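Local coordinates for protein cysteine desulfurase (Thermococcus onnurineus, PDB 5B89) that probably catalyses the pyridoxal-phosphate-dependent removal of sulfur from L-cysteine, passing the sulfur to a carrier and releasing L-alanine, at residues Thr43-Pro49 with His235-Gly240; Asp159-Leu163 with Gly336-Lys342; Arg322-Leu327 with Val403-Leu407; Gly345-Asn350 with Gly388-Phe394. Residue numbers count along the deposited sequence, not the author numbering.

Interaction 1: residues Thr43-Pro49 with His235-Gly240. With ALA (alanine), chain H; PLP (pyridoxal-5'-phosphate), chain G.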
loop_
_atom_site.group_PDB
_atom_site.type_symbol
_atom_site.label_atom_id
_atom_site.label_comp_id
_atom_site.label_asym_id
_atom_site.label_seq_id
_atom_site.Cartn_x
_atom_site.Cartn_y
_atom_site.Cartn_z
ATOM N N THR B 43 -10.508 -2.301 -17.172
ATOM C CA THR B 43 -11.286 -2.042 -15.931
ATOM C C THR B 43 -10.567 -2.701 -14.781
ATOM O O THR B 43 -10.573 -2.125 -13.636
ATOM C CB THR B 43 -12.718 -2.483 -16.102
ATOM O OG1 THR B 43 -13.270 -1.580 -17.073
ATOM C CG2 THR B 43 -13.489 -2.326 -14.856
ATOM N N ALA B 44 -9.932 -3.879 -14.976
ATOM C CA ALA B 44 -9.241 -4.588 -13.930
ATOM C C ALA B 44 -7.949 -3.883 -13.625
ATOM O O ALA B 44 -7.642 -3.653 -12.431
ATOM C CB ALA B 44 -8.985 -6.009 -14.282
ATOM N N THR B 45 -7.223 -3.540 -14.651
ATOM C CA THR B 45 -5.989 -2.817 -14.500
ATOM C C THR B 45 -5.529 -2.395 -15.897
ATOM O O THR B 45 -5.819 -3.037 -16.820
ATOM C CB THR B 45 -4.903 -3.651 -13.750
ATOM O OG1 THR B 45 -3.974 -2.809 -13.097
ATOM C CG2 THR B 45 -4.164 -4.565 -14.679
ATOM N N SER B 46 -4.841 -1.289 -15.982
ATOM C CA SER B 46 -4.316 -0.875 -17.264
ATOM C C SER B 46 -2.964 -1.491 -17.554
ATOM O O SER B 46 -2.363 -2.030 -16.702
ATOM C CB SER B 46 -4.141 0.649 -17.305
ATOM O OG SER B 46 -3.256 1.110 -16.315
ATOM N N LEU B 47 -2.534 -1.381 -18.803
ATOM C CA LEU B 47 -1.202 -1.740 -19.201
ATOM C C LEU B 47 -0.397 -0.485 -18.847
ATOM O O LEU B 47 -0.918 0.542 -18.701
ATOM C CB LEU B 47 -1.106 -2.023 -20.701
ATOM C CG LEU B 47 -1.900 -3.237 -21.099
ATOM C CD1 LEU B 47 -1.731 -3.445 -22.604
ATOM C CD2 LEU B 47 -1.389 -4.446 -20.346
ATOM N N THR B 48 0.892 -0.631 -18.698
ATOM C CA THR B 48 1.754 0.418 -18.214
ATOM C C THR B 48 2.799 0.846 -19.245
ATOM O O THR B 48 3.520 0.060 -19.684
ATOM C CB THR B 48 2.474 -0.105 -16.940
ATOM O OG1 THR B 48 1.529 -0.669 -16.025
ATOM C CG2 THR B 48 3.276 0.978 -16.262
ATOM N N PRO B 49 2.831 2.111 -19.593
ATOM C CA PRO B 49 3.810 2.577 -20.601
ATOM C C PRO B 49 5.227 2.554 -20.027
ATOM O O PRO B 49 5.489 2.806 -18.864
ATOM C CB PRO B 49 3.349 3.998 -20.860
ATOM C CG PRO B 49 2.173 4.270 -20.026
ATOM C CD PRO B 49 1.886 3.121 -19.142
ATOM N N HIS B 235 -3.355 2.167 -10.597
ATOM C CA HIS B 235 -3.149 1.090 -11.574
ATOM C C HIS B 235 -4.166 0.927 -12.672
ATOM O O HIS B 235 -4.014 0.172 -13.555
ATOM C CB HIS B 235 -2.971 -0.257 -10.884
ATOM C CG HIS B 235 -4.210 -0.791 -10.245
ATOM N ND1 HIS B 235 -5.033 -1.665 -10.888
ATOM C CD2 HIS B 235 -4.769 -0.568 -9.041
ATOM C CE1 HIS B 235 -6.051 -1.951 -10.115
ATOM N NE2 HIS B 235 -5.914 -1.307 -8.980
ATOM N N LYS B 236 -5.217 1.696 -12.528
ATOM C CA LYS B 236 -6.306 1.694 -13.491
ATOM C C LYS B 236 -6.119 2.762 -14.566
ATOM O O LYS B 236 -5.118 2.764 -15.153
ATOM C CB LYS B 236 -7.658 1.761 -12.779
ATOM C CG LYS B 236 -7.975 0.451 -12.015
ATOM C CD LYS B 236 -9.266 0.457 -11.248
ATOM C CE LYS B 236 -9.530 -0.867 -10.514
ATOM N NZ LYS B 236 -10.993 -0.964 -10.440
ATOM N N GLY B 237 -7.091 3.650 -14.793
ATOM C CA GLY B 237 -6.952 4.549 -15.862
ATOM C C GLY B 237 -5.729 5.437 -15.884
ATOM O O GLY B 237 -5.250 5.846 -16.954
ATOM N N PRO B 238 -5.178 5.843 -14.712
ATOM C CA PRO B 238 -4.015 6.740 -14.717
ATOM C C PRO B 238 -2.713 6.116 -15.284
ATOM O O PRO B 238 -1.708 6.835 -15.328
ATOM C CB PRO B 238 -3.795 7.104 -13.220
ATOM C CG PRO B 238 -5.165 7.017 -12.660
ATOM C CD PRO B 238 -5.792 5.835 -13.365
ATOM N N MET B 239 -2.707 4.810 -15.574
ATOM C CA MET B 239 -1.564 4.130 -16.235
ATOM C C MET B 239 -0.374 4.119 -15.215
ATOM O O MET B 239 0.791 4.133 -15.665
ATOM C CB MET B 239 -1.138 4.771 -17.592
ATOM C CG MET B 239 -2.234 4.417 -18.577
ATOM S SD MET B 239 -1.639 4.931 -20.244
ATOM C CE MET B 239 -3.085 5.377 -21.117
ATOM N N GLY B 240 -0.625 4.071 -13.941
ATOM C CA GLY B 240 0.364 3.963 -12.895
ATOM C C GLY B 240 0.559 2.541 -12.482
ATOM O O GLY B 240 -0.001 1.590 -12.931
HETATM N N ALA H . -12.541 -2.721 -10.217
HETATM C CA ALA H . -11.817 -3.840 -10.998
HETATM C C ALA H . -12.674 -4.956 -11.640
HETATM O O ALA H . -13.884 -4.676 -11.816
HETATM C CB ALA H . -10.682 -4.569 -10.251
HETATM O OXT ALA H . -12.244 -6.075 -12.108
HETATM N N1 PLP G . -14.545 0.755 -7.327
HETATM C C2 PLP G . -14.689 0.648 -8.677
HETATM C C2A PLP G . -15.828 1.336 -9.397
HETATM C C3 PLP G . -13.757 -0.164 -9.347
HETATM O O3 PLP G . -13.852 -0.301 -10.693
HETATM C C4 PLP G . -12.682 -0.757 -8.636
HETATM C C4A PLP G . -11.706 -1.705 -9.439
HETATM C C5 PLP G . -12.579 -0.512 -7.243
HETATM C C6 PLP G . -13.529 0.234 -6.579
HETATM C C5A PLP G . -11.451 -1.188 -6.470
HETATM O O4P PLP G . -10.176 -0.621 -6.901
HETATM P P PLP G . -8.963 -1.311 -6.229
HETATM O O1P PLP G . -7.823 -0.667 -6.859
HETATM O O2P PLP G . -9.078 -2.791 -6.601
HETATM O O3P PLP G . -9.076 -1.139 -4.787
HETATM O O HOH W 1 -0.637 0.829 -15.465
#

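Interaction 2: residues Asp159-Leu163 with Gly336-Lys342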
loop_
_atom_site.group_PDB
_atom_site.type_symbol
_atom_site.label_atom_id
_atom_site.label_comp_id
_atom_site.label_asym_id
_atom_site.label_seq_id
_atom_site.Cartn_x
_atom_site.Cartn_y
_atom_site.Cartn_z
ATOM N N ASP B 159 -32.179 -1.311 -15.062
ATOM C CA ASP B 159 -31.245 -2.365 -15.338
ATOM C C ASP B 159 -30.058 -1.937 -16.181
ATOM O O ASP B 159 -29.113 -2.643 -16.265
ATOM C CB ASP B 159 -31.964 -3.568 -15.963
ATOM C CG ASP B 159 -32.722 -4.395 -14.937
ATOM O OD1 ASP B 159 -32.659 -4.087 -13.755
ATOM O OD2 ASP B 159 -33.399 -5.333 -15.347
ATOM N N GLU B 160 -30.123 -0.770 -16.760
ATOM C CA GLU B 160 -29.051 -0.238 -17.546
ATOM C C GLU B 160 -28.097 0.522 -16.668
ATOM O O GLU B 160 -27.089 0.885 -17.094
ATOM C CB GLU B 160 -29.590 0.758 -18.564
ATOM C CG GLU B 160 -30.203 0.146 -19.775
ATOM C CD GLU B 160 -30.557 1.138 -20.862
ATOM O OE1 GLU B 160 -30.237 2.317 -20.836
ATOM O OE2 GLU B 160 -31.154 0.680 -21.798
ATOM N N GLY B 161 -28.480 0.769 -15.436
ATOM C CA GLY B 161 -27.690 1.559 -14.523
ATOM C C GLY B 161 -28.117 3.014 -14.398
ATOM O O GLY B 161 -27.486 3.713 -13.733
ATOM N N ASN B 162 -29.182 3.432 -15.042
ATOM C CA ASN B 162 -29.589 4.813 -14.965
ATOM C C ASN B 162 -30.351 5.067 -13.666
ATOM O O ASN B 162 -31.340 4.489 -13.420
ATOM C CB ASN B 162 -30.480 5.227 -16.122
ATOM C CG ASN B 162 -29.947 4.846 -17.480
ATOM O OD1 ASN B 162 -30.545 4.054 -18.179
ATOM N ND2 ASN B 162 -28.923 5.454 -17.869
ATOM N N LEU B 163 -29.819 5.957 -12.864
ATOM C CA LEU B 163 -30.435 6.293 -11.636
ATOM C C LEU B 163 -31.646 7.208 -11.841
ATOM O O LEU B 163 -31.679 8.012 -12.686
ATOM C CB LEU B 163 -29.452 7.047 -10.724
ATOM C CG LEU B 163 -28.242 6.290 -10.223
ATOM C CD1 LEU B 163 -27.204 7.286 -9.690
ATOM C CD2 LEU B 163 -28.581 5.247 -9.191
ATOM N N GLY B 336 -25.818 -2.206 -19.784
ATOM C CA GLY B 336 -25.539 -0.808 -19.598
ATOM C C GLY B 336 -26.319 0.111 -20.500
ATOM O O GLY B 336 -27.130 -0.262 -21.258
ATOM N N PRO B 337 -25.993 1.434 -20.322
ATOM C CA PRO B 337 -26.765 2.410 -21.085
ATOM C C PRO B 337 -26.663 2.378 -22.603
ATOM O O PRO B 337 -25.652 2.261 -23.146
ATOM C CB PRO B 337 -26.256 3.757 -20.575
ATOM C CG PRO B 337 -25.799 3.492 -19.217
ATOM C CD PRO B 337 -25.091 2.204 -19.356
ATOM N N ARG B 338 -27.800 2.539 -23.245
ATOM C CA ARG B 338 -27.863 2.640 -24.685
ATOM C C ARG B 338 -27.477 4.001 -25.169
ATOM O O ARG B 338 -27.045 4.114 -26.242
ATOM C CB ARG B 338 -29.273 2.387 -25.169
ATOM C CG ARG B 338 -29.618 0.980 -25.467
ATOM C CD ARG B 338 -29.131 0.051 -24.413
ATOM N NE ARG B 338 -28.995 -1.252 -24.973
ATOM C CZ ARG B 338 -28.488 -2.323 -24.380
ATOM N NH1 ARG B 338 -28.048 -2.353 -23.099
ATOM N NH2 ARG B 338 -28.444 -3.382 -25.117
ATOM N N ASN B 339 -27.693 5.043 -24.376
ATOM C CA ASN B 339 -27.227 6.303 -24.656
ATOM C C ASN B 339 -25.685 6.289 -24.423
ATOM O O ASN B 339 -25.231 6.350 -23.249
ATOM C CB ASN B 339 -27.836 7.391 -23.737
ATOM C CG ASN B 339 -27.319 8.694 -23.982
ATOM O OD1 ASN B 339 -26.503 8.986 -24.825
ATOM N ND2 ASN B 339 -27.806 9.654 -23.160
ATOM N N LEU B 340 -24.914 6.242 -25.486
ATOM C CA LEU B 340 -23.472 6.097 -25.331
ATOM C C LEU B 340 -22.862 7.287 -24.742
ATOM O O LEU B 340 -21.706 7.197 -24.310
ATOM C CB LEU B 340 -22.754 5.661 -26.647
ATOM C CG LEU B 340 -23.302 4.306 -27.152
ATOM C CD1 LEU B 340 -22.517 3.927 -28.411
ATOM C CD2 LEU B 340 -23.314 3.167 -26.184
ATOM N N LYS B 341 -23.485 8.485 -24.678
ATOM C CA LYS B 341 -22.881 9.603 -23.932
ATOM C C LYS B 341 -22.789 9.315 -22.425
ATOM O O LYS B 341 -21.996 10.033 -21.761
ATOM C CB LYS B 341 -23.736 10.876 -24.167
ATOM C CG LYS B 341 -23.611 11.420 -25.607
ATOM C CD LYS B 341 -23.967 12.830 -25.789
ATOM C CE LYS B 341 -23.886 13.181 -27.281
ATOM N NZ LYS B 341 -22.519 13.183 -27.926
ATOM N N LYS B 342 -23.556 8.360 -21.938
ATOM C CA LYS B 342 -23.551 7.950 -20.537
ATOM C C LYS B 342 -22.892 6.543 -20.341
ATOM O O LYS B 342 -23.131 5.864 -19.320
ATOM C CB LYS B 342 -25.083 7.815 -20.015
ATOM C CG LYS B 342 -25.831 9.087 -19.682
ATOM C CD LYS B 342 -26.939 8.657 -18.715
ATOM C CE LYS B 342 -26.488 8.042 -17.343
ATOM N NZ LYS B 342 -27.617 7.770 -16.395
HETATM O O HOH W 2 -28.093 -3.536 -18.559
HETATM O O HOH W 3 -29.805 4.469 -22.164
HETATM O O HOH W 4 -30.076 8.635 -14.904
#

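Interaction 3: residues Arg322-Leu327 with Val403-Leu407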
loop_
_atom_site.group_PDB
_atom_site.type_symbol
_atom_site.label_atom_id
_atom_site.label_comp_id
_atom_site.label_asym_id
_atom_site.label_seq_id
_atom_site.Cartn_x
_atom_site.Cartn_y
_atom_site.Cartn_z
ATOM N N ARG B 322 -18.441 1.037 -31.892
ATOM C CA ARG B 322 -18.298 -0.086 -32.818
ATOM C C ARG B 322 -18.539 -1.444 -32.170
ATOM O O ARG B 322 -19.136 -2.266 -32.747
ATOM C CB ARG B 322 -16.981 -0.019 -33.570
ATOM C CG ARG B 322 -16.769 -1.176 -34.531
ATOM C CD ARG B 322 -17.817 -1.159 -35.639
ATOM N NE ARG B 322 -17.534 -2.271 -36.525
ATOM C CZ ARG B 322 -18.390 -3.179 -36.892
ATOM N NH1 ARG B 322 -19.621 -3.104 -36.527
ATOM N NH2 ARG B 322 -17.998 -4.188 -37.639
ATOM N N THR B 323 -18.076 -1.642 -30.936
ATOM C CA THR B 323 -18.311 -2.859 -30.260
ATOM C C THR B 323 -19.776 -3.187 -30.096
ATOM O O THR B 323 -20.211 -4.275 -30.381
ATOM C CB THR B 323 -17.582 -2.950 -28.827
ATOM O OG1 THR B 323 -16.170 -2.739 -29.096
ATOM C CG2 THR B 323 -17.807 -4.196 -28.191
ATOM N N THR B 324 -20.509 -2.246 -29.529
ATOM C CA THR B 324 -21.943 -2.472 -29.273
ATOM C C THR B 324 -22.787 -2.682 -30.567
ATOM O O THR B 324 -23.579 -3.562 -30.564
ATOM C CB THR B 324 -22.514 -1.272 -28.409
ATOM O OG1 THR B 324 -22.297 -0.047 -29.051
ATOM C CG2 THR B 324 -21.909 -1.332 -26.965
ATOM N N GLU B 325 -22.473 -1.877 -31.551
ATOM C CA GLU B 325 -23.115 -2.032 -32.896
ATOM C C GLU B 325 -22.817 -3.425 -33.420
ATOM O O GLU B 325 -23.706 -4.149 -33.935
ATOM C CB GLU B 325 -22.665 -0.975 -33.816
ATOM C CG GLU B 325 -23.351 0.341 -33.517
ATOM C CD GLU B 325 -22.695 1.559 -34.180
ATOM O OE1 GLU B 325 -21.744 1.458 -35.037
ATOM O OE2 GLU B 325 -23.137 2.758 -33.970
ATOM N N GLY B 326 -21.547 -3.835 -33.300
ATOM C CA GLY B 326 -21.197 -5.176 -33.795
ATOM C C GLY B 326 -21.849 -6.309 -33.018
ATOM O O GLY B 326 -22.247 -7.369 -33.566
ATOM N N LEU B 327 -22.035 -6.167 -31.722
ATOM C CA LEU B 327 -22.699 -7.123 -30.945
ATOM C C LEU B 327 -24.177 -7.186 -31.296
ATOM O O LEU B 327 -24.780 -8.296 -31.265
ATOM C CB LEU B 327 -22.451 -6.869 -29.408
ATOM C CG LEU B 327 -20.994 -7.098 -28.960
ATOM C CD1 LEU B 327 -20.953 -6.815 -27.444
ATOM C CD2 LEU B 327 -20.508 -8.483 -29.226
ATOM N N VAL B 403 -11.015 -4.025 -32.206
ATOM C CA VAL B 403 -12.386 -4.289 -32.047
ATOM C C VAL B 403 -12.891 -5.154 -33.220
ATOM O O VAL B 403 -13.626 -6.056 -32.991
ATOM C CB VAL B 403 -13.161 -2.938 -31.944
ATOM C CG1 VAL B 403 -14.674 -3.123 -32.061
ATOM C CG2 VAL B 403 -12.829 -2.257 -30.570
ATOM N N GLU B 404 -12.424 -4.869 -34.419
ATOM C CA GLU B 404 -12.832 -5.671 -35.573
ATOM C C GLU B 404 -12.338 -7.129 -35.454
ATOM O O GLU B 404 -13.022 -8.023 -35.781
ATOM C CB GLU B 404 -12.409 -5.025 -36.873
ATOM C CG GLU B 404 -12.969 -3.641 -37.166
ATOM C CD GLU B 404 -14.432 -3.609 -37.487
ATOM O OE1 GLU B 404 -15.038 -4.621 -37.602
ATOM O OE2 GLU B 404 -14.917 -2.510 -37.602
ATOM N N THR B 405 -11.125 -7.321 -34.944
ATOM C CA THR B 405 -10.632 -8.655 -34.721
ATOM C C THR B 405 -11.530 -9.383 -33.712
ATOM O O THR B 405 -11.909 -10.450 -33.907
ATOM C CB THR B 405 -9.176 -8.620 -34.259
ATOM O OG1 THR B 405 -8.424 -7.995 -35.253
ATOM C CG2 THR B 405 -8.616 -10.005 -33.960
ATOM N N PHE B 406 -11.860 -8.702 -32.616
ATOM C CA PHE B 406 -12.712 -9.207 -31.591
ATOM C C PHE B 406 -14.075 -9.578 -32.173
ATOM O O PHE B 406 -14.558 -10.598 -31.891
ATOM C CB PHE B 406 -12.859 -8.143 -30.450
ATOM C CG PHE B 406 -14.033 -8.328 -29.563
ATOM C CD1 PHE B 406 -13.961 -9.134 -28.501
ATOM C CD2 PHE B 406 -15.196 -7.644 -29.774
ATOM C CE1 PHE B 406 -15.031 -9.318 -27.671
ATOM C CE2 PHE B 406 -16.272 -7.823 -28.946
ATOM C CZ PHE B 406 -16.186 -8.669 -27.898
ATOM N N LEU B 407 -14.650 -8.686 -32.961
ATOM C CA LEU B 407 -15.985 -8.954 -33.545
ATOM C C LEU B 407 -15.965 -10.188 -34.508
ATOM O O LEU B 407 -16.883 -10.962 -34.510
ATOM C CB LEU B 407 -16.515 -7.739 -34.246
ATOM C CG LEU B 407 -16.976 -6.552 -33.305
ATOM C CD1 LEU B 407 -17.368 -5.404 -34.138
ATOM C CD2 LEU B 407 -18.105 -6.999 -32.411
#

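Interaction 4: residues Gly345-Asn350 with Gly388-Phe394. With ALA (alanine), chain H.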
loop_
_atom_site.group_PDB
_atom_site.type_symbol
_atom_site.label_atom_id
_atom_site.label_comp_id
_atom_site.label_asym_id
_atom_site.label_seq_id
_atom_site.Cartn_x
_atom_site.Cartn_y
_atom_site.Cartn_z
ATOM N N GLY B 345 -15.952 3.299 -21.225
ATOM C CA GLY B 345 -15.246 2.318 -22.024
ATOM C C GLY B 345 -15.261 0.922 -21.502
ATOM O O GLY B 345 -14.259 0.330 -21.322
ATOM N N VAL B 346 -16.448 0.448 -21.231
ATOM C CA VAL B 346 -16.719 -0.833 -20.657
ATOM C C VAL B 346 -17.928 -1.442 -21.349
ATOM O O VAL B 346 -18.937 -0.806 -21.372
ATOM C CB VAL B 346 -17.101 -0.693 -19.168
ATOM C CG1 VAL B 346 -17.385 -2.036 -18.545
ATOM C CG2 VAL B 346 -15.989 0.022 -18.395
ATOM N N VAL B 347 -17.791 -2.647 -21.908
ATOM C CA VAL B 347 -18.958 -3.342 -22.512
ATOM C C VAL B 347 -19.030 -4.712 -21.918
ATOM O O VAL B 347 -18.172 -5.611 -22.198
ATOM C CB VAL B 347 -18.763 -3.406 -24.033
ATOM C CG1 VAL B 347 -19.993 -4.139 -24.596
ATOM C CG2 VAL B 347 -18.642 -2.028 -24.643
ATOM N N SER B 348 -20.026 -4.971 -21.073
ATOM C CA SER B 348 -20.370 -6.250 -20.546
ATOM C C SER B 348 -21.431 -6.840 -21.456
ATOM O O SER B 348 -22.315 -6.146 -21.972
ATOM C CB SER B 348 -21.009 -6.161 -19.092
ATOM O OG SER B 348 -19.984 -6.140 -18.109
ATOM N N PHE B 349 -21.291 -8.139 -21.669
ATOM C CA PHE B 349 -22.163 -8.888 -22.541
ATOM C C PHE B 349 -22.195 -10.345 -22.127
ATOM O O PHE B 349 -21.487 -10.773 -21.266
ATOM C CB PHE B 349 -21.717 -8.775 -24.013
ATOM C CG PHE B 349 -20.332 -9.291 -24.293
ATOM C CD1 PHE B 349 -19.254 -8.516 -24.053
ATOM C CD2 PHE B 349 -20.129 -10.525 -24.869
ATOM C CE1 PHE B 349 -17.996 -8.967 -24.296
ATOM C CE2 PHE B 349 -18.870 -10.983 -25.123
ATOM C CZ PHE B 349 -17.797 -10.204 -24.845
ATOM N N ASN B 350 -23.084 -11.071 -22.788
ATOM C CA ASN B 350 -23.192 -12.505 -22.595
ATOM C C ASN B 350 -23.576 -13.174 -23.907
ATOM O O ASN B 350 -24.191 -12.604 -24.722
ATOM C CB ASN B 350 -24.224 -12.910 -21.539
ATOM C CG ASN B 350 -23.648 -13.015 -20.152
ATOM O OD1 ASN B 350 -22.666 -13.636 -19.925
ATOM N ND2 ASN B 350 -24.306 -12.409 -19.231
ATOM N N GLY B 388 -23.287 -13.451 -14.041
ATOM C CA GLY B 388 -22.111 -12.709 -14.378
ATOM C C GLY B 388 -22.133 -12.336 -15.842
ATOM O O GLY B 388 -23.081 -12.564 -16.510
ATOM N N THR B 389 -21.052 -11.730 -16.294
ATOM C CA THR B 389 -20.932 -11.287 -17.655
ATOM C C THR B 389 -19.515 -11.441 -18.165
ATOM O O THR B 389 -18.625 -11.713 -17.424
ATOM C CB THR B 389 -21.255 -9.760 -17.811
ATOM O OG1 THR B 389 -20.247 -8.985 -17.184
ATOM C CG2 THR B 389 -22.567 -9.372 -17.212
ATOM N N VAL B 390 -19.377 -11.261 -19.459
ATOM C CA VAL B 390 -18.104 -11.163 -20.118
ATOM C C VAL B 390 -17.914 -9.656 -20.221
ATOM O O VAL B 390 -18.841 -8.958 -20.467
ATOM C CB VAL B 390 -18.067 -11.788 -21.525
ATOM C CG1 VAL B 390 -16.619 -11.858 -21.966
ATOM C CG2 VAL B 390 -18.636 -13.184 -21.476
ATOM N N ARG B 391 -16.703 -9.181 -19.995
ATOM C CA ARG B 391 -16.466 -7.719 -19.988
ATOM C C ARG B 391 -15.233 -7.361 -20.768
ATOM O O ARG B 391 -14.126 -7.770 -20.421
ATOM C CB ARG B 391 -16.332 -7.159 -18.541
ATOM C CG ARG B 391 -16.246 -5.653 -18.404
ATOM C CD ARG B 391 -15.937 -5.330 -16.947
ATOM N NE ARG B 391 -14.571 -5.690 -16.582
ATOM C CZ ARG B 391 -14.083 -5.713 -15.385
ATOM N NH1 ARG B 391 -14.852 -5.374 -14.367
ATOM N NH2 ARG B 391 -12.825 -6.072 -15.103
ATOM N N ALA B 392 -15.451 -6.565 -21.793
ATOM C CA ALA B 392 -14.380 -6.001 -22.590
ATOM C C ALA B 392 -14.300 -4.529 -22.174
ATOM O O ALA B 392 -15.265 -3.877 -22.135
ATOM C CB ALA B 392 -14.654 -6.117 -24.062
ATOM N N SER B 393 -13.131 -4.044 -21.841
ATOM C CA SER B 393 -12.956 -2.692 -21.381
ATOM C C SER B 393 -11.692 -2.131 -21.990
ATOM O O SER B 393 -10.726 -2.810 -22.191
ATOM C CB SER B 393 -12.919 -2.630 -19.870
ATOM O OG SER B 393 -11.969 -3.472 -19.402
ATOM N N PHE B 394 -11.763 -0.853 -22.267
ATOM C CA PHE B 394 -10.779 -0.154 -23.036
ATOM C C PHE B 394 -9.994 0.991 -22.433
ATOM O O PHE B 394 -10.351 1.513 -21.435
ATOM C CB PHE B 394 -11.526 0.457 -24.241
ATOM C CG PHE B 394 -12.429 -0.497 -24.992
ATOM C CD1 PHE B 394 -11.937 -1.588 -25.648
ATOM C CD2 PHE B 394 -13.787 -0.230 -25.092
ATOM C CE1 PHE B 394 -12.781 -2.431 -26.343
ATOM C CE2 PHE B 394 -14.624 -1.067 -25.772
ATOM C CZ PHE B 394 -14.120 -2.166 -26.402
HETATM N N ALA H . -12.541 -2.721 -10.217
HETATM C CA ALA H . -11.817 -3.840 -10.998
HETATM C C ALA H . -12.674 -4.956 -11.640
HETATM O O ALA H . -13.884 -4.676 -11.816
HETATM C CB ALA H . -10.682 -4.569 -10.251
HETATM O OXT ALA H . -12.244 -6.075 -12.108
HETATM O O HOH W 5 -12.186 1.300 -19.325
#

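Interaction 1: residues Thr43-Pro49 with His235-Gly240
In this fold-type I PLP enzyme of the class-V aminotransferase family, the loop carrying the cofactor lysine, His235-Gly240, is braced by Thr43-Pro49. Lys236 points its CB away and runs out nearly fully extended (chi2 to chi4 all t), the reach its NZ needs to bond covalently to PLP C4A at 1.4 Å. His235 leaves the backbone sideways, but with chi1 p its ring reaches Thr45: ND1 hydrogen-bonds Thr45 OG1 at 2.7 Å, while NE2 donates to the phosphate atom PLP O1P at 2.9 Å. Arg64 of the second subunit donates to the hydroxyls of both Thr45 and Thr48. Ser46 suits its buried place: its short hydroxyl (chi1 p) lies 2.7 Å from Lys236 O, and its backbone N donates to His235 O at 3.0 Å. Met239 CB packs 3.8 Å from Pro49 CD, while the rest of its side chain leads away. A water donates to Ser46 OG at 2.8 Å and Gly240 O at 2.7 Å and is hydrogen-bonded to Thr48 OG1 at 2.7 Å.

Interaction 2: residues Asp159-Leu163 with Gly336-Lys342
Two connecting loops meet here in a small, partly exposed junction away from the active site: Asp159-Leu163 and Gly336-Lys342, the latter including an Asx turn in which Asn339 OD1 accepts from Lys341 N at 3.1 Å. The backbones come closest where Glu160 faces Gly336, CA to CA 4.1 Å. Glycine suits this spot, since at its positive phi a CB would be jammed against the preceding carbonyl and would clash with Pro337; its bare CA makes a CA-H...O contact of 3.4 Å with Glu160 O. That carbonyl also lies 3.3 Å from Pro337 CD, whose N has no hydrogen to offer it. Glutamate at 160 is long enough to reach the other loop: OE1 accepts a weak hydrogen bond from Arg338 N at 3.4 Å, and OE2 stays 4.3 Å from Arg338 NE, too far for a salt bridge. Arg338 instead curls back, its NH1 donating to Gly336 O at 2.9 Å. Much of the remaining polar contact passes through water. One molecule links Asp159 O (2.7 Å) to Gly336 N (2.9 Å), and another links Glu160 OE1 (2.6 Å) to Asn339 N (3.1 Å). Lys342 forms a salt bridge with Glu192. The junction thus joins the loop between strand 151-154 and helix 165-172 to the connection from helix 309-329 to strand 346-349.

Interaction 3: residues Arg322-Leu327 with Val403-Leu407
Apolar packing comes first. Leu407 is a knob in a hole formed by Arg322, Thr323, Gly326 and Leu327, its CD2 lying 3.8 Å from Gly326 CA. Glycine is well placed at the floor of this hole, because a CB there would collide with Leu407 CD1. Phe406 adds CE2 contacts to Thr323 CG2 (4.0 Å) and Leu327 CD2 (4.3 Å), and Val403 CG1 lies 3.8 Å from Arg322 CG. The charged contact borders this core: Arg322 and Glu404 form a bidentate salt bridge, NE to OE2 at 2.8 Å and NH2 to OE1 at 3.0 Å. Arginine serves both environments, since Leu407 CD1 covers one face of its guanidinium while the edge meets the carboxylate. Within the helix, Thr323 OG1 is satisfied by Leu319 O, allowing burial. The axes of the two short segments approach to 10.0 Å, nearly parallel, crossing at -19°. Helices 309-329 and 400-415 thus lie side by side, Leu327 also touching strand 346-349: helices layered on a sheet, consistent with the smaller domain of fold-type I enzymes.

Interaction 4: residues Gly345-Asn350 with Gly388-Phe394
The apolar centre lies on the sheet face formed by Val347, Phe349, Val390 and Ala392. Phe349, with chi1 p, lays its ring over its strand partner: Val390 CB sits 3.8 Å from the ring centroid in a CH-pi contact, and Phe349 CE1 reaches Ala392 CB at 4.4 Å. The small alanine leaves space for the ring, while the branched valines suit extended backbone. Leu327 of helix 309-329 covers Val347 and Phe349; Val370 of the neighbouring strand 368-373 packs beside Val390 and Ala392. Between strands 346-349 and 389-393, antiparallel backbone bonds follow. Val347 and Ala392 form one hydrogen-bonded pair (Val347 N to Ala392 O 2.8 Å, Ala392 N to Val347 O 2.9 Å), Phe349 and Val390 another (Phe349 N to Val390 O and Val390 N to Phe349 O, both 2.8 Å). At the ends, Phe394 N donates to Gly345 O at 2.9 Å and Asn350 ND2 to Gly388 O at 3.0 Å. The opposite face carries Val346, Ser348, Arg391 and Ser393. Ser348 OG pairs with Ala186 O and Ser393 OG with Thr43 N, so these buried hydroxyls have partners. Arg391 extends from this face: NH1 donates to ALA O at 2.8 Å and NH2 to ALA OXT at 3.1 Å. A strand hydrogen-bonded within the sheet thus presents a guanidinium whose charge and paired donors match a carboxylate, consistent with recognition of the amino-acid substrate.

Interactions 2, 3 and 4 lie on the same side of the chain's centre, whereas interaction 1 is close to the cofactor. Along the chain, interaction 1 closes before interactions 3 and 4 open, and its segments alternate with those of interaction 2. Helix 309-329 leads into strand 346-349 and strand 389-393 into helix 400-415, so interaction 3 packs helices against the sheet of interaction 4; their centres are 12 Å apart, and Phe406 touches Phe349. Interaction 2 adjoins interaction 4 in sequence, with centres 14 Å apart. Interactions 1 and 4, centres 17 Å apart, meet where Thr43 packs on Arg391, and together they hold alanine between the cofactor lysine and the carboxylate-binding arginine.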